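Local coordinates for twitching motility protein PilT (Aquifex aeolicus, PDB 2EWV) that probably uses ATP binding and hydrolysis in a hexameric ring to power retraction of type IV pili for twitching motility, at residues E58-L63 with G103-A108; K75-G80 with V98-G103; M136-V141 with T226-A231; T170-I175 with V212-E217. All blocks are in the same frame, centred on the assembly; numbering follows the deposited sequence.

Interaction 1 of 4, residues E58-L63 with G103-A108; sequences EDTQKL and GSVAAA
In the N-terminal domain of PilT, which is PAS-like in this family, Glu58, Thr60 and Gln61 at and just before the start of helix 61-65 pack on Ser104 and Val105 of the loop leading into strand 107-109. Val105 is met through both backbone and side chain. Its carbonyl O accepts a hydrogen bond from Thr60 OG1 (2.8 Å); the hydroxyl comes from above the carbonyl plane, 35° out of it. A chi1 of 48° sets Thr60 OG1 between its own backbone N and carbonyl carbon, directed at the loop. The Val105 side chain slides past Thr60 in the opposite direction, and its CG2 methyl reaches Gln61 CB at 3.4 Å. Beyond that atom Gln61 bends at chi2 (-79°), and its amide leads away. Nearer the surface, Ser104 OG gives Glu58 OE2 a weak hydrogen bond of 3.4 Å, with Glu58 CB and CG also passing the same hydroxyl. Gly103 N makes a weak hydrogen bond to Asp194 of a second subunit. Around this contact, Val105 also touches Tyr100, Ala106 bonds through its backbone to Phe99, and Ala107 pairs with Leu32 of strand 29-32.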
loop_
_atom_site.group_PDB
_atom_site.type_symbol
_atom_site.label_atom_id
_atom_site.label_comp_id
_atom_site.label_asym_id
_atom_site.label_seq_id
_atom_site.Cartn_x
_atom_site.Cartn_y
_atom_site.Cartn_z
ATOM N N GLU A 58 -31.018 25.521 22.365
ATOM C CA GLU A 58 -29.857 24.955 21.667
ATOM C C GLU A 58 -28.558 25.450 22.275
ATOM O O GLU A 58 -27.469 25.234 21.736
ATOM C CB GLU A 58 -29.895 25.287 20.182
ATOM C CG GLU A 58 -31.034 24.592 19.469
ATOM C CD GLU A 58 -30.811 24.459 17.965
ATOM O OE1 GLU A 58 -30.705 25.499 17.278
ATOM O OE2 GLU A 58 -30.745 23.307 17.468
ATOM N N ASP A 59 -28.698 26.128 23.408
ATOM C CA ASP A 59 -27.574 26.636 24.156
ATOM C C ASP A 59 -27.325 25.655 25.288
ATOM O O ASP A 59 -27.363 25.981 26.478
ATOM C CB ASP A 59 -27.881 28.038 24.641
ATOM C CG ASP A 59 -27.915 29.020 23.496
ATOM O OD1 ASP A 59 -28.180 30.217 23.722
ATOM O OD2 ASP A 59 -27.668 28.581 22.351
ATOM N N THR A 60 -27.121 24.419 24.833
ATOM C CA THR A 60 -26.801 23.235 25.623
ATOM C C THR A 60 -25.312 23.123 25.299
ATOM O O THR A 60 -24.570 22.290 25.833
ATOM C CB THR A 60 -27.524 21.989 25.068
ATOM O OG1 THR A 60 -27.332 21.920 23.653
ATOM C CG2 THR A 60 -29.000 22.051 25.349
ATOM N N GLN A 61 -24.924 24.004 24.383
ATOM C CA GLN A 61 -23.569 24.160 23.879
ATOM C C GLN A 61 -22.809 25.037 24.873
ATOM O O GLN A 61 -21.581 24.956 24.985
ATOM C CB GLN A 61 -23.649 24.826 22.499
ATOM C CG GLN A 61 -22.365 25.394 21.937
ATOM C CD GLN A 61 -22.005 26.738 22.540
ATOM O OE1 GLN A 61 -22.850 27.632 22.669
ATOM N NE2 GLN A 61 -20.737 26.895 22.903
ATOM N N LYS A 62 -23.569 25.859 25.599
ATOM C CA LYS A 62 -23.044 26.780 26.609
ATOM C C LYS A 62 -22.646 25.991 27.851
ATOM O O LYS A 62 -21.559 26.176 28.401
ATOM C CB LYS A 62 -24.114 27.816 26.979
ATOM C CG LYS A 62 -24.672 28.599 25.795
ATOM C CD LYS A 62 -24.072 29.991 25.708
ATOM C CE LYS A 62 -24.681 30.931 26.754
ATOM N NZ LYS A 62 -26.110 31.253 26.470
ATOM N N LEU A 63 -23.547 25.117 28.289
ATOM C CA LEU A 63 -23.314 24.275 29.450
ATOM C C LEU A 63 -22.169 23.327 29.142
ATOM O O LEU A 63 -21.271 23.135 29.960
ATOM C CB LEU A 63 -24.566 23.462 29.758
ATOM C CG LEU A 63 -25.770 24.199 30.333
ATOM C CD1 LEU A 63 -26.991 23.328 30.220
ATOM C CD2 LEU A 63 -25.508 24.561 31.777
ATOM N N GLY A 103 -28.294 18.463 14.890
ATOM C CA GLY A 103 -27.899 19.764 14.386
ATOM C C GLY A 103 -27.714 20.695 15.526
ATOM O O GLY A 103 -27.851 21.884 15.335
ATOM N N SER A 104 -27.446 20.153 16.710
ATOM C CA SER A 104 -27.259 21.019 17.882
ATOM C C SER A 104 -25.999 20.695 18.727
ATOM O O SER A 104 -24.860 21.061 18.360
ATOM C CB SER A 104 -28.510 20.931 18.776
ATOM O OG SER A 104 -28.535 21.962 19.734
ATOM N N VAL A 105 -26.251 19.984 19.834
ATOM C CA VAL A 105 -25.266 19.550 20.809
ATOM C C VAL A 105 -26.029 18.873 21.927
ATOM O O VAL A 105 -26.992 19.417 22.483
ATOM C CB VAL A 105 -24.451 20.743 21.419
ATOM C CG1 VAL A 105 -23.132 20.864 20.702
ATOM C CG2 VAL A 105 -25.244 22.066 21.338
ATOM N N ALA A 106 -25.575 17.682 22.271
ATOM C CA ALA A 106 -26.202 16.931 23.323
ATOM C C ALA A 106 -25.104 16.313 24.177
ATOM O O ALA A 106 -24.038 15.917 23.683
ATOM C CB ALA A 106 -27.100 15.866 22.733
ATOM N N ALA A 107 -25.360 16.269 25.477
ATOM C CA ALA A 107 -24.409 15.698 26.406
ATOM C C ALA A 107 -25.014 14.612 27.301
ATOM O O ALA A 107 -26.205 14.623 27.618
ATOM C CB ALA A 107 -23.795 16.795 27.248
ATOM N N ALA A 108 -24.159 13.672 27.688
ATOM C CA ALA A 108 -24.526 12.552 28.547
ATOM C C ALA A 108 -23.444 12.328 29.598
ATOM O O ALA A 108 -22.485 11.593 29.364
ATOM C CB ALA A 108 -24.694 11.290 27.717
#

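Interaction 2 of 4, residues K75-G80 with V98-G103; sequences KLEENG and VFYQRG
Gly80 and Tyr100 bring the two backbones together, 4.9 Å apart at their CA atoms, and Tyr100 N donates a hydrogen bond to Gly80 O (2.8 Å, N-H...O angle 152°). The same Gly80 O lies beside Phe99 CA and CB, so one carbonyl meets Phe99 and Tyr100 together. Tyr100 and Leu76 carry most of the side-chain contact. The phenol of Tyr100 swings back beside the helix, where Tyr100 OH donates to Glu77 OE1 at 2.6 Å on the syn lone pair, the side facing the other carboxylate oxygen; Glu77 OE2 is equally close to the hydroxyl. Glu77 starts out pointing away from the strand, but a bend at chi2 (-45°) returns its carboxylate to the hydroxyl. The two groups cross at about a right angle, with the carboxylate turned 67° from the ring plane. Leu76 CG sits over one face of the ring, and its CD2 touches Tyr100 CE2 at 4.1 Å. That methyl also meets Val98 CG1 (4.1 Å), while Leu76 CD1 rests against Val98 O at 3.4 Å; the leucine thus fills the angle between ring and strand. Arg189 of a second subunit hydrogen-bonds Tyr100 O, so this patch also borders a subunit interface. Val98 is paired with Val82, and the Gly80-Tyr100 bond extends that antiparallel register by one step: a beta-hairpin of strands 81-87 and 93-99, into which helix 75-78 leads directly, packing Leu76 and Glu77 on the Val98-Tyr100 arm.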
loop_
_atom_site.group_PDB
_atom_site.type_symbol
_atom_site.label_atom_id
_atom_site.label_comp_id
_atom_site.label_asym_id
_atom_site.label_seq_id
_atom_site.Cartn_x
_atom_site.Cartn_y
_atom_site.Cartn_z
ATOM N N LYS A 75 -12.232 18.949 19.101
ATOM C CA LYS A 75 -12.430 17.549 18.752
ATOM C C LYS A 75 -13.910 17.307 18.448
ATOM O O LYS A 75 -14.256 16.434 17.646
ATOM C CB LYS A 75 -11.973 16.650 19.907
ATOM C CG LYS A 75 -10.633 15.950 19.692
ATOM C CD LYS A 75 -10.777 14.664 18.860
ATOM C CE LYS A 75 -9.474 13.838 18.852
ATOM N NZ LYS A 75 -9.603 12.500 18.193
ATOM N N LEU A 76 -14.780 18.085 19.088
ATOM C CA LEU A 76 -16.214 17.945 18.868
ATOM C C LEU A 76 -16.544 18.467 17.483
ATOM O O LEU A 76 -17.680 18.367 17.023
ATOM C CB LEU A 76 -17.008 18.744 19.900
ATOM C CG LEU A 76 -18.523 18.557 19.784
ATOM C CD1 LEU A 76 -18.900 17.172 20.288
ATOM C CD2 LEU A 76 -19.243 19.629 20.576
ATOM N N GLU A 77 -15.534 19.027 16.825
ATOM C CA GLU A 77 -15.701 19.585 15.491
ATOM C C GLU A 77 -15.185 18.671 14.383
ATOM O O GLU A 77 -15.817 18.562 13.327
ATOM C CB GLU A 77 -15.013 20.948 15.403
ATOM C CG GLU A 77 -15.527 21.961 16.413
ATOM C CD GLU A 77 -17.035 21.981 16.489
ATOM O OE1 GLU A 77 -17.694 22.183 15.445
ATOM O OE2 GLU A 77 -17.560 21.793 17.602
ATOM N N GLU A 78 -14.044 18.021 14.605
ATOM C CA GLU A 78 -13.507 17.115 13.591
ATOM C C GLU A 78 -14.586 16.056 13.404
ATOM O O GLU A 78 -15.067 15.837 12.289
ATOM C CB GLU A 78 -12.192 16.488 14.059
ATOM C CG GLU A 78 -11.422 15.788 12.946
ATOM C CD GLU A 78 -9.924 15.749 13.198
ATOM O OE1 GLU A 78 -9.520 15.438 14.343
ATOM O OE2 GLU A 78 -9.153 16.021 12.246
ATOM N N ASN A 79 -14.958 15.402 14.501
ATOM C CA ASN A 79 -16.045 14.426 14.485
ATOM C C ASN A 79 -17.070 15.010 15.457
ATOM O O ASN A 79 -16.701 15.684 16.416
ATOM C CB ASN A 79 -15.570 13.017 14.911
ATOM C CG ASN A 79 -14.310 13.037 15.781
ATOM O OD1 ASN A 79 -13.299 13.648 15.419
ATOM N ND2 ASN A 79 -14.363 12.341 16.925
ATOM N N GLY A 80 -18.351 14.788 15.202
ATOM C CA GLY A 80 -19.363 15.359 16.073
ATOM C C GLY A 80 -19.482 14.756 17.455
ATOM O O GLY A 80 -20.592 14.462 17.893
ATOM N N VAL A 98 -20.138 14.512 24.801
ATOM C CA VAL A 98 -20.909 15.489 24.059
ATOM C C VAL A 98 -20.858 15.092 22.603
ATOM O O VAL A 98 -19.877 14.516 22.150
ATOM C CB VAL A 98 -20.313 16.901 24.229
ATOM C CG1 VAL A 98 -21.302 17.949 23.738
ATOM C CG2 VAL A 98 -19.952 17.136 25.694
ATOM N N PHE A 99 -21.922 15.397 21.870
ATOM C CA PHE A 99 -21.998 15.055 20.447
ATOM C C PHE A 99 -22.990 15.921 19.730
ATOM O O PHE A 99 -23.922 16.422 20.350
ATOM C CB PHE A 99 -22.454 13.602 20.271
ATOM C CG PHE A 99 -23.662 13.257 21.098
ATOM C CD1 PHE A 99 -23.522 12.962 22.449
ATOM C CD2 PHE A 99 -24.936 13.277 20.552
ATOM C CE1 PHE A 99 -24.626 12.694 23.252
ATOM C CE2 PHE A 99 -26.056 13.009 21.350
ATOM C CZ PHE A 99 -25.897 12.716 22.707
ATOM N N TYR A 100 -22.805 16.085 18.419
ATOM C CA TYR A 100 -23.772 16.861 17.631
ATOM C C TYR A 100 -24.924 15.918 17.433
ATOM O O TYR A 100 -24.825 14.898 16.745
ATOM C CB TYR A 100 -23.193 17.294 16.294
ATOM C CG TYR A 100 -22.359 18.541 16.370
ATOM C CD1 TYR A 100 -21.379 18.797 15.406
ATOM C CD2 TYR A 100 -22.523 19.459 17.413
ATOM C CE1 TYR A 100 -20.575 19.934 15.487
ATOM C CE2 TYR A 100 -21.727 20.594 17.500
ATOM C CZ TYR A 100 -20.756 20.823 16.543
ATOM O OH TYR A 100 -19.952 21.932 16.665
ATOM N N GLN A 101 -26.033 16.277 18.043
ATOM C CA GLN A 101 -27.170 15.402 18.015
ATOM C C GLN A 101 -28.048 15.558 16.804
ATOM O O GLN A 101 -28.047 14.670 15.917
ATOM C CB GLN A 101 -28.035 15.650 19.224
ATOM C CG GLN A 101 -29.170 14.698 19.240
ATOM C CD GLN A 101 -30.166 15.033 20.284
ATOM O OE1 GLN A 101 -29.822 15.209 21.457
ATOM N NE2 GLN A 101 -31.422 15.096 19.886
ATOM N N ARG A 102 -28.869 16.616 16.763
ATOM C CA ARG A 102 -29.726 16.744 15.589
ATOM C C ARG A 102 -29.555 18.167 15.111
ATOM O O ARG A 102 -30.480 18.968 14.932
ATOM C CB ARG A 102 -31.139 16.427 16.022
ATOM C CG ARG A 102 -32.284 17.008 15.264
ATOM C CD ARG A 102 -33.526 16.201 15.625
ATOM N NE ARG A 102 -34.452 16.779 16.612
ATOM C CZ ARG A 102 -35.580 16.165 16.960
ATOM N NH1 ARG A 102 -35.827 15.002 16.386
ATOM N NH2 ARG A 102 -36.462 16.697 17.814
ATOM N N GLY A 103 -28.294 18.463 14.890
ATOM C CA GLY A 103 -27.899 19.764 14.386
ATOM C C GLY A 103 -27.714 20.695 15.526
ATOM O O GLY A 103 -27.851 21.884 15.335
#

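Interaction 3 of 4, residues M136-V141 with T226-A231; sequences MGLILV and TALRAA
Leu138 packs from strand 137-142 against helix 221-231, and its path can be traced outward atom by atom. CB comes first and lies 4.2 Å from Ala231 CB, the small methyl at the end of the helix. With CG anti to the backbone N (chi1 -153°), the branch point is carried onward to the neighbouring helical turn. There CD1 touches CD2 of Leu228 at 3.3 Å, the two leucines crossing obliquely. Leu228 begins off to one side and only its branched end comes over to meet the strand. One residue earlier, the backbone itself is the surface: Ala231 CB sits 3.5 Å from Gly137 O, in the place where Gly137 and Ala231 bring their CA atoms to 4.9 Å. No hydrogen bond joins the two segments, so the contact is apolar packing, with the strand and helix axes 7.8 Å apart and running at 130° to each other. Strand 137-142 is bonded to strand 236-239 through Gly137 and Ile139, while Leu138 also touches Ile272. Ile139 and Val141 turn toward helix 149-163, which begins within the P-loop. The strand is therefore sandwiched between two helices, as in the RecA-like core of this ATPase family, with helix 221-231 on the Leu138 side of the sheet.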
loop_
_atom_site.group_PDB
_atom_site.type_symbol
_atom_site.label_atom_id
_atom_site.label_comp_id
_atom_site.label_asym_id
_atom_site.label_seq_id
_atom_site.Cartn_x
_atom_site.Cartn_y
_atom_site.Cartn_z
ATOM N N MET A 136 4.884 -12.608 40.405
ATOM C CA MET A 136 4.857 -12.298 38.981
ATOM C C MET A 136 3.936 -13.316 38.316
ATOM O O MET A 136 3.888 -14.474 38.728
ATOM C CB MET A 136 6.268 -12.362 38.386
ATOM C CG MET A 136 6.909 -13.737 38.441
ATOM S SD MET A 136 8.666 -13.779 37.973
ATOM C CE MET A 136 9.468 -14.075 39.584
ATOM N N GLY A 137 3.186 -12.879 37.308
ATOM C CA GLY A 137 2.269 -13.781 36.632
ATOM C C GLY A 137 1.167 -13.047 35.890
ATOM O O GLY A 137 1.234 -11.830 35.731
ATOM N N LEU A 138 0.145 -13.777 35.446
ATOM C CA LEU A 138 -0.955 -13.169 34.699
ATOM C C LEU A 138 -2.331 -13.378 35.337
ATOM O O LEU A 138 -3.033 -14.340 35.011
ATOM C CB LEU A 138 -0.978 -13.734 33.276
ATOM C CG LEU A 138 -1.560 -12.889 32.138
ATOM C CD1 LEU A 138 -1.702 -13.786 30.925
ATOM C CD2 LEU A 138 -2.906 -12.291 32.505
ATOM N N ILE A 139 -2.715 -12.474 36.237
ATOM C CA ILE A 139 -4.014 -12.546 36.904
ATOM C C ILE A 139 -5.073 -12.028 35.947
ATOM O O ILE A 139 -5.039 -10.866 35.558
ATOM C CB ILE A 139 -4.054 -11.663 38.168
ATOM C CG1 ILE A 139 -3.232 -12.303 39.279
ATOM C CG2 ILE A 139 -5.484 -11.449 38.614
ATOM C CD1 ILE A 139 -3.155 -11.451 40.525
ATOM N N LEU A 140 -6.014 -12.886 35.573
ATOM C CA LEU A 140 -7.078 -12.480 34.661
ATOM C C LEU A 140 -8.469 -12.384 35.299
ATOM O O LEU A 140 -8.864 -13.215 36.128
ATOM C CB LEU A 140 -7.142 -13.429 33.461
ATOM C CG LEU A 140 -5.995 -13.342 32.465
ATOM C CD1 LEU A 140 -6.140 -14.449 31.449
ATOM C CD2 LEU A 140 -6.006 -11.988 31.793
ATOM N N VAL A 141 -9.199 -11.345 34.906
ATOM C CA VAL A 141 -10.554 -11.121 35.379
ATOM C C VAL A 141 -11.378 -10.940 34.117
ATOM O O VAL A 141 -11.175 -9.989 33.361
ATOM C CB VAL A 141 -10.652 -9.854 36.259
ATOM C CG1 VAL A 141 -12.109 -9.546 36.589
ATOM C CG2 VAL A 141 -9.884 -10.067 37.541
ATOM N N THR A 226 2.488 -8.123 24.814
ATOM C CA THR A 226 3.328 -7.544 25.851
ATOM C C THR A 226 2.791 -7.884 27.238
ATOM O O THR A 226 3.561 -8.182 28.147
ATOM C CB THR A 226 3.383 -6.018 25.717
ATOM O OG1 THR A 226 3.479 -5.673 24.331
ATOM C CG2 THR A 226 4.598 -5.456 26.466
ATOM N N ALA A 227 1.473 -7.826 27.409
ATOM C CA ALA A 227 0.888 -8.157 28.695
ATOM C C ALA A 227 1.505 -9.485 29.091
ATOM O O ALA A 227 1.785 -9.724 30.265
ATOM C CB ALA A 227 -0.610 -8.291 28.575
ATOM N N LEU A 228 1.741 -10.329 28.087
ATOM C CA LEU A 228 2.340 -11.646 28.289
ATOM C C LEU A 228 3.855 -11.622 28.407
ATOM O O LEU A 228 4.424 -12.410 29.150
ATOM C CB LEU A 228 1.944 -12.586 27.157
ATOM C CG LEU A 228 0.515 -13.122 27.231
ATOM C CD1 LEU A 228 0.149 -13.749 25.902
ATOM C CD2 LEU A 228 0.397 -14.127 28.371
ATOM N N ARG A 229 4.508 -10.739 27.661
ATOM C CA ARG A 229 5.965 -10.617 27.716
ATOM C C ARG A 229 6.344 -9.997 29.060
ATOM O O ARG A 229 7.398 -10.308 29.617
ATOM C CB ARG A 229 6.479 -9.727 26.572
ATOM C CG ARG A 229 7.313 -10.449 25.512
ATOM C CD ARG A 229 8.721 -10.789 26.008
ATOM N NE ARG A 229 9.602 -9.619 26.080
ATOM C CZ ARG A 229 10.851 -9.637 26.552
ATOM N NH1 ARG A 229 11.578 -8.520 26.575
ATOM N NH2 ARG A 229 11.381 -10.768 27.011
ATOM N N ALA A 230 5.476 -9.124 29.574
ATOM C CA ALA A 230 5.696 -8.447 30.852
ATOM C C ALA A 230 5.418 -9.397 32.007
ATOM O O ALA A 230 6.165 -9.446 32.981
ATOM C CB ALA A 230 4.799 -7.228 30.958
ATOM N N ALA A 231 4.333 -10.149 31.895
ATOM C CA ALA A 231 3.979 -11.106 32.930
ATOM C C ALA A 231 5.121 -12.095 33.139
ATOM O O ALA A 231 5.356 -12.552 34.254
ATOM C CB ALA A 231 2.712 -11.855 32.538
#

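Interaction 4 of 4, residues T170-I175 with V212-E217; sequences TIEDPI and VIFVGE
Phe214 carries CG anti to its backbone N (chi1 171°), which lays the ring beside the neighbouring strand, where Thr170 CB meets its edge in plane, 3.5 Å from Phe214 CD2. On the opposite face of the sheet Ile171 has CG1 anti to its carbonyl carbon, and its CD1 methyl runs side by side with Val215 CG1 at 4.1 Å. Farther along, Glu172 CG approaches Phe214 CE2 obliquely at 3.8 Å, and Gly216 N passes over the centre of the ring, 4.2 Å above its plane. The backbones are parallel strands, only 8° apart in direction. Ile171 uses both its polar backbone atoms: Ile171 N donates to Phe214 O (2.7 Å), and Ile171 O accepts from Gly216 N (3.1 Å). Glu172 points its carboxylate elsewhere, to the backbone N of Glu176 and to Gln188 NE2. Beyond the strands the chains reach acidic loops, with a cis peptide bond before Pro174. Asp173 OD2 faces Glu217 OE1 at 3.7 Å without a bond, the two carboxylates nearly perpendicular. Strand 212-215 and its following Gly216 and Glu217 fit the Walker B position of the family, and Glu172 to Pro174 probably belong to its Asp box. Firmly paired strands thus bring the carboxylates of Asp173 and Glu217 close together at the nucleotide end of the sheet, with the side chain of Glu217 about 8 Å from bound ADP, consistent with a place in the ATPase site.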
loop_
_atom_site.group_PDB
_atom_site.type_symbol
_atom_site.label_atom_id
_atom_site.label_comp_id
_atom_site.label_asym_id
_atom_site.label_seq_id
_atom_site.Cartn_x
_atom_site.Cartn_y
_atom_site.Cartn_z
ATOM N N THR A 170 -0.924 1.682 36.391
ATOM C CA THR A 170 -2.141 1.255 35.709
ATOM C C THR A 170 -2.377 2.023 34.412
ATOM O O THR A 170 -2.277 3.246 34.384
ATOM C CB THR A 170 -3.407 1.430 36.606
ATOM O OG1 THR A 170 -3.657 2.823 36.815
ATOM C CG2 THR A 170 -3.227 0.752 37.953
ATOM N N ILE A 171 -2.688 1.293 33.341
ATOM C CA ILE A 171 -2.974 1.887 32.023
ATOM C C ILE A 171 -4.486 1.724 31.791
ATOM O O ILE A 171 -4.948 0.645 31.406
ATOM C CB ILE A 171 -2.203 1.156 30.865
ATOM C CG1 ILE A 171 -0.735 0.924 31.241
ATOM C CG2 ILE A 171 -2.241 2.008 29.607
ATOM C CD1 ILE A 171 -0.057 -0.099 30.375
ATOM N N GLU A 172 -5.248 2.792 32.021
ATOM C CA GLU A 172 -6.702 2.729 31.880
ATOM C C GLU A 172 -7.370 3.521 30.741
ATOM O O GLU A 172 -6.786 4.451 30.179
ATOM C CB GLU A 172 -7.345 3.155 33.193
ATOM C CG GLU A 172 -7.064 2.264 34.362
ATOM C CD GLU A 172 -7.859 2.705 35.561
ATOM O OE1 GLU A 172 -9.104 2.746 35.464
ATOM O OE2 GLU A 172 -7.245 3.026 36.598
ATOM N N ASP A 173 -8.613 3.146 30.428
ATOM C CA ASP A 173 -9.410 3.810 29.387
ATOM C C ASP A 173 -10.914 3.620 29.600
ATOM O O ASP A 173 -11.506 2.678 29.073
ATOM C CB ASP A 173 -9.020 3.284 27.999
ATOM C CG ASP A 173 -9.947 3.790 26.893
ATOM O OD1 ASP A 173 -10.284 4.996 26.900
ATOM O OD2 ASP A 173 -10.323 2.980 26.012
ATOM N N PRO A 174 -11.557 4.508 30.379
ATOM C CA PRO A 174 -11.021 5.668 31.090
ATOM C C PRO A 174 -10.692 5.290 32.533
ATOM O O PRO A 174 -11.146 4.256 33.028
ATOM C CB PRO A 174 -12.180 6.635 31.030
ATOM C CG PRO A 174 -13.318 5.714 31.344
ATOM C CD PRO A 174 -13.027 4.498 30.476
ATOM N N ILE A 175 -9.909 6.115 33.214
ATOM C CA ILE A 175 -9.583 5.802 34.595
ATOM C C ILE A 175 -10.889 5.737 35.393
ATOM O O ILE A 175 -11.476 6.773 35.718
ATOM C CB ILE A 175 -8.650 6.870 35.219
ATOM C CG1 ILE A 175 -7.321 6.910 34.465
ATOM C CG2 ILE A 175 -8.408 6.557 36.700
ATOM C CD1 ILE A 175 -6.459 8.099 34.834
ATOM N N VAL A 212 3.861 -3.630 39.630
ATOM C CA VAL A 212 2.630 -4.269 39.141
ATOM C C VAL A 212 2.106 -3.454 37.966
ATOM O O VAL A 212 2.004 -2.239 38.066
ATOM C CB VAL A 212 1.509 -4.292 40.244
ATOM C CG1 VAL A 212 0.265 -4.941 39.705
ATOM C CG2 VAL A 212 1.982 -5.028 41.493
ATOM N N ILE A 213 1.782 -4.106 36.853
ATOM C CA ILE A 213 1.246 -3.381 35.693
ATOM C C ILE A 213 -0.236 -3.695 35.532
ATOM O O ILE A 213 -0.677 -4.770 35.911
ATOM C CB ILE A 213 1.942 -3.781 34.384
ATOM C CG1 ILE A 213 3.450 -3.699 34.542
ATOM C CG2 ILE A 213 1.491 -2.861 33.262
ATOM C CD1 ILE A 213 4.166 -4.015 33.279
ATOM N N PHE A 214 -1.009 -2.772 34.972
ATOM C CA PHE A 214 -2.432 -3.034 34.792
ATOM C C PHE A 214 -3.024 -2.539 33.476
ATOM O O PHE A 214 -3.118 -1.332 33.271
ATOM C CB PHE A 214 -3.227 -2.431 35.950
ATOM C CG PHE A 214 -4.721 -2.470 35.747
ATOM C CD1 PHE A 214 -5.374 -3.670 35.486
ATOM C CD2 PHE A 214 -5.476 -1.304 35.827
ATOM C CE1 PHE A 214 -6.759 -3.703 35.309
ATOM C CE2 PHE A 214 -6.862 -1.332 35.651
ATOM C CZ PHE A 214 -7.502 -2.532 35.394
ATOM N N VAL A 215 -3.423 -3.467 32.595
ATOM C CA VAL A 215 -4.054 -3.111 31.307
ATOM C C VAL A 215 -5.567 -3.261 31.412
ATOM O O VAL A 215 -6.087 -4.368 31.561
ATOM C CB VAL A 215 -3.573 -3.989 30.122
ATOM C CG1 VAL A 215 -2.305 -3.411 29.524
ATOM C CG2 VAL A 215 -3.349 -5.408 30.586
ATOM N N GLY A 216 -6.262 -2.131 31.329
ATOM C CA GLY A 216 -7.706 -2.128 31.444
ATOM C C GLY A 216 -8.409 -3.025 30.457
ATOM O O GLY A 216 -9.439 -3.618 30.779
ATOM N N GLU A 217 -7.856 -3.125 29.251
ATOM C CA GLU A 217 -8.453 -3.945 28.208
ATOM C C GLU A 217 -7.359 -4.589 27.368
ATOM O O GLU A 217 -6.380 -3.935 27.017
ATOM C CB GLU A 217 -9.354 -3.066 27.337
ATOM C CG GLU A 217 -10.217 -2.105 28.157
ATOM C CD GLU A 217 -11.184 -1.271 27.331
ATOM O OE1 GLU A 217 -10.756 -0.693 26.308
ATOM O OE2 GLU A 217 -12.371 -1.180 27.722
#

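Overall arrangement
Interactions 1 and 2 form one unit of the N-terminal domain, their centres 9 Å apart: interaction 2 is nested within the loop closed by interaction 1, they share Gly103, and Val105 CG1 packs on Tyr100 CE2 at 3.5 Å. Both touch a second subunit. Interactions 3 and 4 belong to the ATPase core and reach the same mixed sheet, 13 Å apart between centres, meeting where Ala230 CB packs on Ile213 CD1 (4.0 Å); interaction 4 is nested inside interaction 3. Interaction 4 brings the Glu217 side chain to about 8 Å from the bound ADP, and strand 137-142 of interaction 3 leads toward the P-loop that binds it. Between the two pairs the nearest atoms are about 11 Å apart (interactions 1 and 4).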